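Local coordinates for UDP-L-Rhamnose Synthase (Acanthamoeba polyphaga mimivirus, PDB 7JID) that makes UDP-L-rhamnose as an NADP-dependent oxidoreductase of the RmlD family, with a Rossmann-type nucleotide-binding fold, at the interface of chains A and B. Numbering follows the deposited sequence. Chains: chain A/B, UDP-L-Rhamnose Synthase.

The interface of chains A and B. Residues chain A 87-88, 91-92, 95; chain B 95, 149, 152.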
ATOM      1  N   LEU A  87       1.151  -0.350  -6.289  1.00  7.07           N
ATOM      2  CA  LEU A  87       2.070   0.042  -5.196  1.00  7.44           C
ATOM      3  C   LEU A  87       3.166  -1.005  -5.052  1.00  7.81           C
ATOM      4  O   LEU A  87       4.373  -0.639  -5.123  1.00  7.94           O
ATOM      5  CB  LEU A  87       1.265   0.227  -3.910  1.00  6.91           C
ATOM      6  CG  LEU A  87       2.029   0.822  -2.733  1.00  7.19           C
ATOM      7  CD1 LEU A  87       1.057   1.562  -1.834  1.00  7.56           C
ATOM      8  CD2 LEU A  87       2.773  -0.261  -1.964  1.00  7.52           C
ATOM      9  N   TYR A  88       2.817  -2.241  -4.683  1.00  7.79           N
ATOM     10  CA  TYR A  88       3.852  -3.238  -4.347  1.00  8.84           C
ATOM     11  C   TYR A  88       4.856  -3.444  -5.484  1.00  8.17           C
ATOM     12  O   TYR A  88       6.106  -3.395  -5.203  1.00  9.21           O
ATOM     13  CB  TYR A  88       3.241  -4.552  -3.863  1.00  8.63           C
ATOM     14  CG  TYR A  88       4.279  -5.526  -3.358  1.00  8.76           C
ATOM     15  CD1 TYR A  88       4.958  -5.286  -2.169  1.00  8.91           C
ATOM     16  CD2 TYR A  88       4.683  -6.593  -4.122  1.00  8.78           C
ATOM     17  CE1 TYR A  88       5.949  -6.139  -1.715  1.00  9.09           C
ATOM     18  CE2 TYR A  88       5.676  -7.465  -3.675  1.00  8.82           C
ATOM     19  CZ  TYR A  88       6.337  -7.217  -2.481  1.00  9.89           C
ATOM     20  OH  TYR A  88       7.361  -8.027  -2.081  1.00 10.27           O
ATOM     21  N   LEU A  91       7.284  -0.585  -5.876  1.00  9.06           N
ATOM     22  CA  LEU A  91       8.210  -0.494  -4.738  1.00 10.05           C
ATOM     23  C   LEU A  91       9.299  -1.571  -4.905  1.00 10.38           C
ATOM     24  O   LEU A  91      10.468  -1.271  -4.545  1.00 11.84           O
ATOM     25  CB  LEU A  91       7.460  -0.622  -3.423  1.00 10.65           C
ATOM     26  CG  LEU A  91       7.152   0.690  -2.711  1.00 11.73           C
ATOM     27  CD1 LEU A  91       8.413   1.319  -2.142  1.00 11.72           C
ATOM     28  CD2 LEU A  91       6.448   1.656  -3.634  1.00 11.79           C
ATOM     29  N   CYS A  92       8.949  -2.775  -5.360  1.00  9.74           N
ATOM     30  CA  CYS A  92       9.926  -3.878  -5.588  1.00 10.01           C
ATOM     31  C   CYS A  92      10.984  -3.400  -6.592  1.00 10.43           C
ATOM     32  O   CYS A  92      12.235  -3.526  -6.328  1.00 10.97           O
ATOM     33  CB  CYS A  92       9.235  -5.119  -6.121  1.00 10.41           C
ATOM     34  SG  CYS A  92       8.295  -5.993  -4.842  1.00 10.87           S
ATOM     35  N   PHE A  95      13.278  -0.799  -4.838  1.00 11.11           N
ATOM     36  CA  PHE A  95      14.242  -1.388  -3.880  1.00 11.01           C
ATOM     37  C   PHE A  95      15.356  -2.071  -4.666  1.00 10.54           C
ATOM     38  O   PHE A  95      16.531  -1.936  -4.296  1.00 13.92           O
ATOM     39  CB  PHE A  95      13.604  -2.423  -2.965  1.00 10.80           C
ATOM     40  CG  PHE A  95      12.888  -1.822  -1.781  1.00 10.37           C
ATOM     41  CD1 PHE A  95      13.572  -1.139  -0.814  1.00 10.93           C
ATOM     42  CD2 PHE A  95      11.517  -1.928  -1.652  1.00 11.88           C
ATOM     43  CE1 PHE A  95      12.928  -0.532   0.252  1.00 11.14           C
ATOM     44  CE2 PHE A  95      10.876  -1.368  -0.568  1.00 11.56           C
ATOM     45  CZ  PHE A  95      11.559  -0.650   0.376  1.00 11.60           C
TER
ATOM     46  N   PHE B  95      11.851   3.077   6.895  1.00 14.11           N
ATOM     47  CA  PHE B  95      12.836   3.888   6.117  1.00 13.21           C
ATOM     48  C   PHE B  95      13.672   4.779   7.041  1.00 12.30           C
ATOM     49  O   PHE B  95      14.894   4.885   6.853  1.00 14.75           O
ATOM     50  CB  PHE B  95      12.153   4.777   5.069  1.00 14.07           C
ATOM     51  CG  PHE B  95      11.792   4.052   3.802  1.00 12.69           C
ATOM     52  CD1 PHE B  95      12.755   3.581   2.939  1.00 12.19           C
ATOM     53  CD2 PHE B  95      10.470   3.875   3.443  1.00 12.27           C
ATOM     54  CE1 PHE B  95      12.424   2.879   1.789  1.00 12.57           C
ATOM     55  CE2 PHE B  95      10.137   3.198   2.294  1.00 11.38           C
ATOM     56  CZ  PHE B  95      11.099   2.720   1.450  1.00 11.69           C
ATOM     57  N   LEU B 149       6.719  -6.055   2.355  1.00  8.73           N
ATOM     58  CA  LEU B 149       7.603  -4.860   2.265  1.00  8.89           C
ATOM     59  C   LEU B 149       8.627  -4.887   3.402  1.00  9.80           C
ATOM     60  O   LEU B 149       9.793  -4.519   3.191  1.00  8.96           O
ATOM     61  CB  LEU B 149       6.740  -3.575   2.231  1.00  8.74           C
ATOM     62  CG  LEU B 149       6.018  -3.330   0.897  1.00  9.28           C
ATOM     63  CD1 LEU B 149       4.900  -2.295   1.056  1.00  8.43           C
ATOM     64  CD2 LEU B 149       6.971  -2.892  -0.190  1.00 10.58           C
ATOM     65  N   PHE B 152      12.139  -6.302   2.876  1.00 12.20           N
ATOM     66  CA  PHE B 152      13.227  -5.491   2.268  1.00 11.70           C
ATOM     67  C   PHE B 152      14.055  -4.800   3.349  1.00 12.11           C
ATOM     68  O   PHE B 152      15.067  -4.148   2.985  1.00 14.00           O
ATOM     69  CB  PHE B 152      12.701  -4.447   1.267  1.00 10.76           C
ATOM     70  CG  PHE B 152      12.141  -5.019   0.002  1.00 11.30           C
ATOM     71  CD1 PHE B 152      12.973  -5.401  -1.037  1.00 12.06           C
ATOM     72  CD2 PHE B 152      10.765  -5.095  -0.176  1.00 11.66           C
ATOM     73  CE1 PHE B 152      12.454  -5.963  -2.185  1.00 12.36           C
ATOM     74  CE2 PHE B 152      10.246  -5.633  -1.337  1.00 13.36           C
ATOM     75  CZ  PHE B 152      11.088  -6.066  -2.335  1.00 12.49           C
TER
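A:Phe95 and B:Phe152 lay their rings face to face at the apolar centre, with planes 10° apart and centroids separated by 4.4 Å. The stack is offset: A:Phe95 CD2 lies toward the rim of the B:Phe152 ring, while B:Phe152 CB sits over the middle of the A:Phe95 face, 3.8 Å from its centroid, in a CH-pi contact. A:Phe95 carries CG opposite its carbonyl carbon (chi1 -82°), which sends the ring outward from its helix and brings its far end to the twin residue; there A:Phe95 CZ meets B:Phe95 CZ at 3.6 Å, the two side chains arriving from opposite directions. Such self-pairing is a familiar outcome of two-fold symmetry. Beside the stack, B:Leu149 directs CD2 to A:Tyr88 CD1 at 3.7 Å, with its CG in the plane of the tyrosine ring, so the leucine packs against an edge. B:Leu149 CD2 also lies 4.0 Å from A:Leu91 CB. Toward the rim, A:Cys92 SG is 3.8 Å from B:Phe152 CZ and also sits above one face of the A:Tyr88 ring, off toward its rim, between that ring and B:Phe152. The phenol OH of A:Tyr88 approaches B:Phe152 CE2 at 3.8 Å, a van der Waals contact. Helix 79-99 of chain A thus packs against the end of helix 138-150 and the 3-10 turn 151-153 of chain B, and meets the same helix of chain B where A:Phe95 touches B:Phe95, forming part of a two-fold interface that may represent a dimer.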